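Local coordinates for protein putative metal-dependent hydrolase (Parabacteroides distasonis ATCC 8503, PDB 3KL7) that probably acts as a zinc-dependent hydrolase of the metallo-beta-lactamase superfamily, with two zinc ions bound in its metal site, at residues L42-H47 against L150-L155; K65-L70 against I119-I124. One frame throughout, in Å; residues are numbered along the deposited sequence.

Contact 1: L42-H47 against L150-L155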
loop_
_atom_site.group_PDB
_atom_site.type_symbol
_atom_site.label_atom_id
_atom_site.label_comp_id
_atom_site.label_asym_id
_atom_site.label_seq_id
_atom_site.Cartn_x
_atom_site.Cartn_y
_atom_site.Cartn_z
ATOM N N LEU A 42 -9.427 0.932 -3.209
ATOM C CA LEU A 42 -9.415 2.330 -3.653
ATOM C C LEU A 42 -10.461 2.510 -4.712
ATOM O O LEU A 42 -10.523 1.745 -5.647
ATOM C CB LEU A 42 -8.042 2.697 -4.226
ATOM C CG LEU A 42 -6.943 3.114 -3.249
ATOM C CD1 LEU A 42 -6.538 1.979 -2.392
ATOM C CD2 LEU A 42 -5.748 3.653 -4.031
ATOM N N THR A 43 -11.294 3.511 -4.568
ATOM C CA THR A 43 -12.307 3.801 -5.579
ATOM C C THR A 43 -12.056 5.186 -6.147
ATOM O O THR A 43 -12.038 6.167 -5.401
ATOM C CB THR A 43 -13.738 3.773 -4.983
ATOM O OG1 THR A 43 -13.937 2.546 -4.269
ATOM C CG2 THR A 43 -14.758 3.904 -6.069
ATOM N N TYR A 44 -11.867 5.267 -7.470
ATOM C CA TYR A 44 -11.642 6.545 -8.148
ATOM C C TYR A 44 -12.317 6.577 -9.493
ATOM O O TYR A 44 -12.097 5.698 -10.324
ATOM C CB TYR A 44 -10.149 6.779 -8.331
ATOM C CG TYR A 44 -9.820 8.005 -9.153
ATOM C CD1 TYR A 44 -9.901 9.276 -8.608
ATOM C CD2 TYR A 44 -9.428 7.886 -10.469
ATOM C CE1 TYR A 44 -9.600 10.390 -9.359
ATOM C CE2 TYR A 44 -9.129 8.985 -11.225
ATOM C CZ TYR A 44 -9.209 10.236 -10.673
ATOM O OH TYR A 44 -8.907 11.340 -11.461
ATOM N N ASP A 45 -13.151 7.598 -9.720
ATOM C CA ASP A 45 -13.779 7.793 -11.031
ATOM C C ASP A 45 -14.513 6.486 -11.520
ATOM O O ASP A 45 -14.382 6.079 -12.678
ATOM C CB ASP A 45 -12.689 8.206 -12.049
ATOM C CG ASP A 45 -13.251 8.964 -13.264
ATOM O OD1 ASP A 45 -14.178 9.802 -13.087
ATOM O OD2 ASP A 45 -12.738 8.728 -14.389
ATOM N N ASN A 46 -15.265 5.855 -10.616
ATOM C CA ASN A 46 -16.018 4.603 -10.920
ATOM C C ASN A 46 -15.150 3.397 -11.288
ATOM O O ASN A 46 -15.630 2.438 -11.899
ATOM C CB ASN A 46 -17.067 4.852 -12.000
ATOM C CG ASN A 46 -18.209 5.726 -11.505
ATOM O OD1 ASN A 46 -18.550 5.713 -10.317
ATOM N ND2 ASN A 46 -18.804 6.487 -12.406
ATOM N N HIS A 47 -13.881 3.450 -10.913
ATOM C CA HIS A 47 -12.987 2.319 -11.048
ATOM C C HIS A 47 -12.683 1.803 -9.660
ATOM O O HIS A 47 -12.538 2.596 -8.718
ATOM C CB HIS A 47 -11.676 2.736 -11.735
ATOM C CG HIS A 47 -11.868 3.297 -13.104
ATOM N ND1 HIS A 47 -12.238 2.518 -14.182
ATOM C CD2 HIS A 47 -11.752 4.562 -13.573
ATOM C CE1 HIS A 47 -12.344 3.282 -15.253
ATOM N NE2 HIS A 47 -12.059 4.526 -14.909
ATOM N N LEU A 150 0.754 5.619 -6.455
ATOM C CA LEU A 150 -0.376 5.673 -7.338
ATOM C C LEU A 150 -0.776 7.091 -7.476
ATOM O O LEU A 150 -1.016 7.768 -6.473
ATOM C CB LEU A 150 -1.533 4.878 -6.742
ATOM C CG LEU A 150 -1.157 3.460 -6.377
ATOM C CD1 LEU A 150 -2.329 2.756 -5.704
ATOM C CD2 LEU A 150 -0.707 2.728 -7.632
ATOM N N THR A 151 -0.847 7.572 -8.706
ATOM C CA THR A 151 -1.187 8.959 -8.949
ATOM C C THR A 151 -2.546 9.056 -9.658
ATOM O O THR A 151 -2.735 8.484 -10.710
ATOM C CB THR A 151 -0.091 9.669 -9.789
ATOM O OG1 THR A 151 1.198 9.508 -9.142
ATOM C CG2 THR A 151 -0.419 11.173 -9.949
ATOM N N PHE A 152 -3.494 9.759 -9.023
ATOM C CA PHE A 152 -4.799 10.033 -9.603
ATOM C C PHE A 152 -4.927 11.561 -9.775
ATOM O O PHE A 152 -5.021 12.280 -8.794
ATOM C CB PHE A 152 -5.916 9.566 -8.666
ATOM C CG PHE A 152 -5.746 8.161 -8.138
ATOM C CD1 PHE A 152 -4.996 7.917 -6.987
ATOM C CD2 PHE A 152 -6.356 7.093 -8.769
ATOM C CE1 PHE A 152 -4.859 6.616 -6.487
ATOM C CE2 PHE A 152 -6.211 5.784 -8.282
ATOM C CZ PHE A 152 -5.475 5.550 -7.142
ATOM N N ASP A 153 -4.898 12.046 -11.014
ATOM C CA ASP A 153 -5.139 13.466 -11.286
ATOM C C ASP A 153 -4.340 14.358 -10.292
ATOM O O ASP A 153 -4.878 15.273 -9.693
ATOM C CB ASP A 153 -6.658 13.741 -11.178
ATOM C CG ASP A 153 -7.047 15.142 -11.610
ATOM O OD1 ASP A 153 -6.331 15.756 -12.432
ATOM O OD2 ASP A 153 -8.099 15.625 -11.134
ATOM N N GLY A 154 -3.058 14.047 -10.114
ATOM C CA GLY A 154 -2.178 14.853 -9.252
ATOM C C GLY A 154 -2.103 14.395 -7.791
ATOM O O GLY A 154 -1.187 14.774 -7.074
ATOM N N LEU A 155 -3.069 13.591 -7.347
ATOM C CA LEU A 155 -3.075 13.101 -5.969
ATOM C C LEU A 155 -2.210 11.863 -5.898
ATOM O O LEU A 155 -2.516 10.869 -6.538
ATOM C CB LEU A 155 -4.503 12.764 -5.531
ATOM C CG LEU A 155 -4.687 12.389 -4.074
ATOM C CD1 LEU A 155 -4.605 13.606 -3.231
ATOM C CD2 LEU A 155 -6.024 11.717 -3.887
#

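Contact 2: K65-L70 against I119-I124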
loop_
_atom_site.group_PDB
_atom_site.type_symbol
_atom_site.label_atom_id
_atom_site.label_comp_id
_atom_site.label_asym_id
_atom_site.label_seq_id
_atom_site.Cartn_x
_atom_site.Cartn_y
_atom_site.Cartn_z
ATOM N N LYS A 65 -16.416 -5.684 -8.586
ATOM C CA LYS A 65 -15.316 -6.388 -9.209
ATOM C C LYS A 65 -14.163 -5.439 -9.518
ATOM O O LYS A 65 -14.371 -4.330 -10.035
ATOM C CB LYS A 65 -15.780 -7.123 -10.463
ATOM C CG LYS A 65 -16.900 -8.175 -10.208
ATOM C CD LYS A 65 -16.515 -9.209 -9.110
ATOM C CE LYS A 65 -17.582 -10.288 -8.975
ATOM N NZ LYS A 65 -17.362 -11.189 -7.806
ATOM N N ALA A 66 -12.947 -5.880 -9.179
ATOM C CA ALA A 66 -11.738 -5.096 -9.387
ATOM C C ALA A 66 -11.490 -4.785 -10.861
ATOM O O ALA A 66 -11.513 -5.672 -11.708
ATOM C CB ALA A 66 -10.536 -5.839 -8.814
ATOM N N ASP A 67 -11.257 -3.526 -11.158
ATOM C CA ASP A 67 -10.676 -3.153 -12.436
ATOM C C ASP A 67 -9.171 -3.411 -12.373
ATOM O O ASP A 67 -8.538 -3.740 -13.384
ATOM C CB ASP A 67 -10.939 -1.685 -12.735
ATOM C CG ASP A 67 -12.401 -1.407 -13.050
ATOM O OD1 ASP A 67 -12.844 -1.773 -14.148
ATOM O OD2 ASP A 67 -13.103 -0.815 -12.192
ATOM N N ILE A 68 -8.611 -3.272 -11.178
ATOM C CA ILE A 68 -7.193 -3.436 -10.973
ATOM C C ILE A 68 -6.910 -4.097 -9.650
ATOM O O ILE A 68 -7.525 -3.743 -8.644
ATOM C CB ILE A 68 -6.465 -2.064 -10.985
ATOM C CG1 ILE A 68 -6.698 -1.364 -12.335
ATOM C CG2 ILE A 68 -4.940 -2.246 -10.717
ATOM C CD1 ILE A 68 -6.143 0.035 -12.385
ATOM N N ILE A 69 -5.970 -5.064 -9.649
ATOM C CA ILE A 69 -5.468 -5.668 -8.409
ATOM C C ILE A 69 -3.970 -5.458 -8.324
ATOM O O ILE A 69 -3.217 -5.857 -9.214
ATOM C CB ILE A 69 -5.801 -7.200 -8.315
ATOM C CG1 ILE A 69 -7.339 -7.417 -8.421
ATOM C CG2 ILE A 69 -5.205 -7.829 -6.967
ATOM C CD1 ILE A 69 -7.759 -8.851 -8.588
ATOM N N LEU A 70 -3.548 -4.802 -7.258
ATOM C CA LEU A 70 -2.140 -4.520 -7.001
ATOM C C LEU A 70 -1.610 -5.491 -5.939
ATOM O O LEU A 70 -2.150 -5.545 -4.839
ATOM C CB LEU A 70 -1.997 -3.111 -6.426
ATOM C CG LEU A 70 -1.476 -1.998 -7.273
ATOM C CD1 LEU A 70 -0.139 -2.396 -7.933
ATOM C CD2 LEU A 70 -2.508 -1.625 -8.305
ATOM N N ILE A 119 -2.456 2.675 -17.600
ATOM C CA ILE A 119 -3.823 2.928 -17.098
ATOM C C ILE A 119 -4.031 4.428 -17.117
ATOM O O ILE A 119 -3.354 5.157 -16.398
ATOM C CB ILE A 119 -4.028 2.438 -15.642
ATOM C CG1 ILE A 119 -3.461 1.043 -15.446
ATOM C CG2 ILE A 119 -5.530 2.447 -15.288
ATOM C CD1 ILE A 119 -3.903 0.089 -16.491
ATOM N N SER A 120 -4.977 4.889 -17.923
ATOM C CA SER A 120 -5.101 6.314 -18.199
ATOM C C SER A 120 -5.504 7.135 -16.983
ATOM O O SER A 120 -5.271 8.333 -16.955
ATOM C CB SER A 120 -6.095 6.554 -19.322
ATOM O OG SER A 120 -7.406 6.226 -18.905
ATOM N N TYR A 121 -6.107 6.486 -15.980
ATOM C CA TYR A 121 -6.616 7.188 -14.795
ATOM C C TYR A 121 -5.749 6.979 -13.550
ATOM O O TYR A 121 -6.067 7.499 -12.479
ATOM C CB TYR A 121 -8.069 6.758 -14.496
ATOM C CG TYR A 121 -8.256 5.280 -14.256
ATOM C CD1 TYR A 121 -8.007 4.721 -13.001
ATOM C CD2 TYR A 121 -8.712 4.438 -15.275
ATOM C CE1 TYR A 121 -8.185 3.329 -12.765
ATOM C CE2 TYR A 121 -8.896 3.046 -15.054
ATOM C CZ TYR A 121 -8.628 2.507 -13.796
ATOM O OH TYR A 121 -8.800 1.144 -13.567
HETATM N N MSE A 122 -4.661 6.227 -13.683
HETATM C CA MSE A 122 -3.824 5.921 -12.523
HETATM C C MSE A 122 -2.427 5.532 -12.924
HETATM O O MSE A 122 -2.207 4.425 -13.441
HETATM C CB MSE A 122 -4.434 4.790 -11.698
HETATM C CG MSE A 122 -3.617 4.464 -10.449
HETATM SE SE MSE A 122 -4.296 3.016 -9.450
HETATM C CE MSE A 122 -3.765 1.600 -10.619
ATOM N N LYS A 123 -1.469 6.438 -12.675
ATOM C CA LYS A 123 -0.069 6.165 -12.941
ATOM C C LYS A 123 0.457 5.363 -11.796
ATOM O O LYS A 123 0.105 5.620 -10.649
ATOM C CB LYS A 123 0.727 7.480 -13.088
ATOM C CG LYS A 123 2.236 7.285 -13.229
ATOM C CD LYS A 123 2.957 8.596 -13.569
ATOM C CE LYS A 123 3.052 9.514 -12.347
ATOM N NZ LYS A 123 3.960 10.667 -12.573
ATOM N N ILE A 124 1.286 4.365 -12.099
ATOM C CA ILE A 124 1.908 3.538 -11.058
ATOM C C ILE A 124 3.411 3.651 -11.133
ATOM O O ILE A 124 3.992 3.555 -12.204
ATOM C CB ILE A 124 1.563 2.015 -11.213
ATOM C CG1 ILE A 124 0.073 1.792 -11.436
ATOM C CG2 ILE A 124 2.001 1.259 -10.002
ATOM C CD1 ILE A 124 -0.283 0.309 -11.739
#

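Contact 1: L42-H47 against L150-L155
The Tyr44 ring is sandwiched between two methylene groups. Phe152 CB sits over the middle of one face, 3.8 Å from the centroid of the Tyr44 ring, a well-centred CH-pi contact. On the opposite face lies CB of Asp45, the next residue in the chain, displaced toward the rim. The Phe152 ring does not stack on the tyrosine: the two planes are inclined at 51°, with centroids 5.1 Å apart, and the closest carbons are Tyr44 CD2 and Phe152 CD2 at 3.6 Å. The two side chains run past each other in opposite directions. With CG anti to the backbone N (chi1 174°), Tyr44 reaches across to the other strand until its OH meets Asp153 CB, 3.3 Å away. The Asp153 carboxylate itself turns to other partners, OD2 accepting hydrogen bonds from Thr24 and Ser26. Further along, the CD2 methyl of Leu42 packs against the far end of the phenyl group: CD2 touches Phe152 CZ at 3.7 Å and Leu150 CD1 at 3.9 Å, the leucine running roughly perpendicular to the phenylalanine. No hydrogen bond joins the two segments, so apolar contact does the work. Ile49 and Leu30 close in on Phe152 as well. The axes of strands 42-44 and 150-152 approach to 10.3 Å at an angle of 28°; the two strands belong to different sheets. Each strand then reverses through a type I' turn, Tyr44 to His47 and Phe152 to Leu155, closed by paired backbone bonds such as His47 N to Tyr44 O. Two tight two-residue beta-hairpins, one from each sheet, thus meet at one end of the beta sandwich that forms the core of the metallo-beta-lactamase fold.

Contact 2: K65-L70 against I119-I124
Asp67, whose CB rests 3.6 Å from Tyr121 OH, has both carboxylate oxygens engaged: OD1 forms a salt bridge with Lys89 and OD2 accepts a hydrogen bond from Ser48 N. Two bonds thus hold the carboxylate. Across the segments themselves there are no hydrogen bonds, and Ile68 carries most of the contact. Its chain extends outward (chi2 174°) and brings CD1 against Tyr121, Ile119 and Met122. That methyl lies 3.1 Å from Tyr121 OH, approaching the ring obliquely, and 3.8 Å from Ile119 CG2. It also meets the selenomethionine Met122 end to end, Ile68 CD1 to Met122 CE 3.4 Å, tighter than usual van der Waals contact. Met122 leaves the backbone extended and bends only at chi3 (74°), which brings CE within touch of both Ile68 and Leu70, with Met122 CE 4.2 Å from Leu70 CD2. Within segment 119-124, Ile119 CG2 also lies over one face of the Tyr121 ring, toward its rim. A type I turn from Ile119 to Met122, with Met122 N bonded to Ile119 O at 3.2 Å, brings these three side chains to bear on Ile68. This is packing between the two sheets of the alpha-beta-beta-alpha metallo-beta-lactamase sandwich, made here by the turn ahead of strand 123-128 against strand 68-71, which leads into the zinc-binding histidines.

From the N terminus, strand 39-44 and its turn supply the first half of contact 1, and strand 68-71, two places along in the same sheet, the first half of contact 2. The chain then passes through the zinc ligands His73, His75, Asp77 and His78 before residues 119-124 close contact 2. After His140, residues 150-155 close contact 1, so the contact 2 loop lies wholly within the larger one. Both contacts clamp the first sheet to the second, side by side: Thr151 N probably bonds Lys123 O between neighbouring strands, Phe152 packs on Met122, and the rings of His47 and Tyr121 stack. The last zinc ligands, Asp162 and His209, come after both contacts have closed.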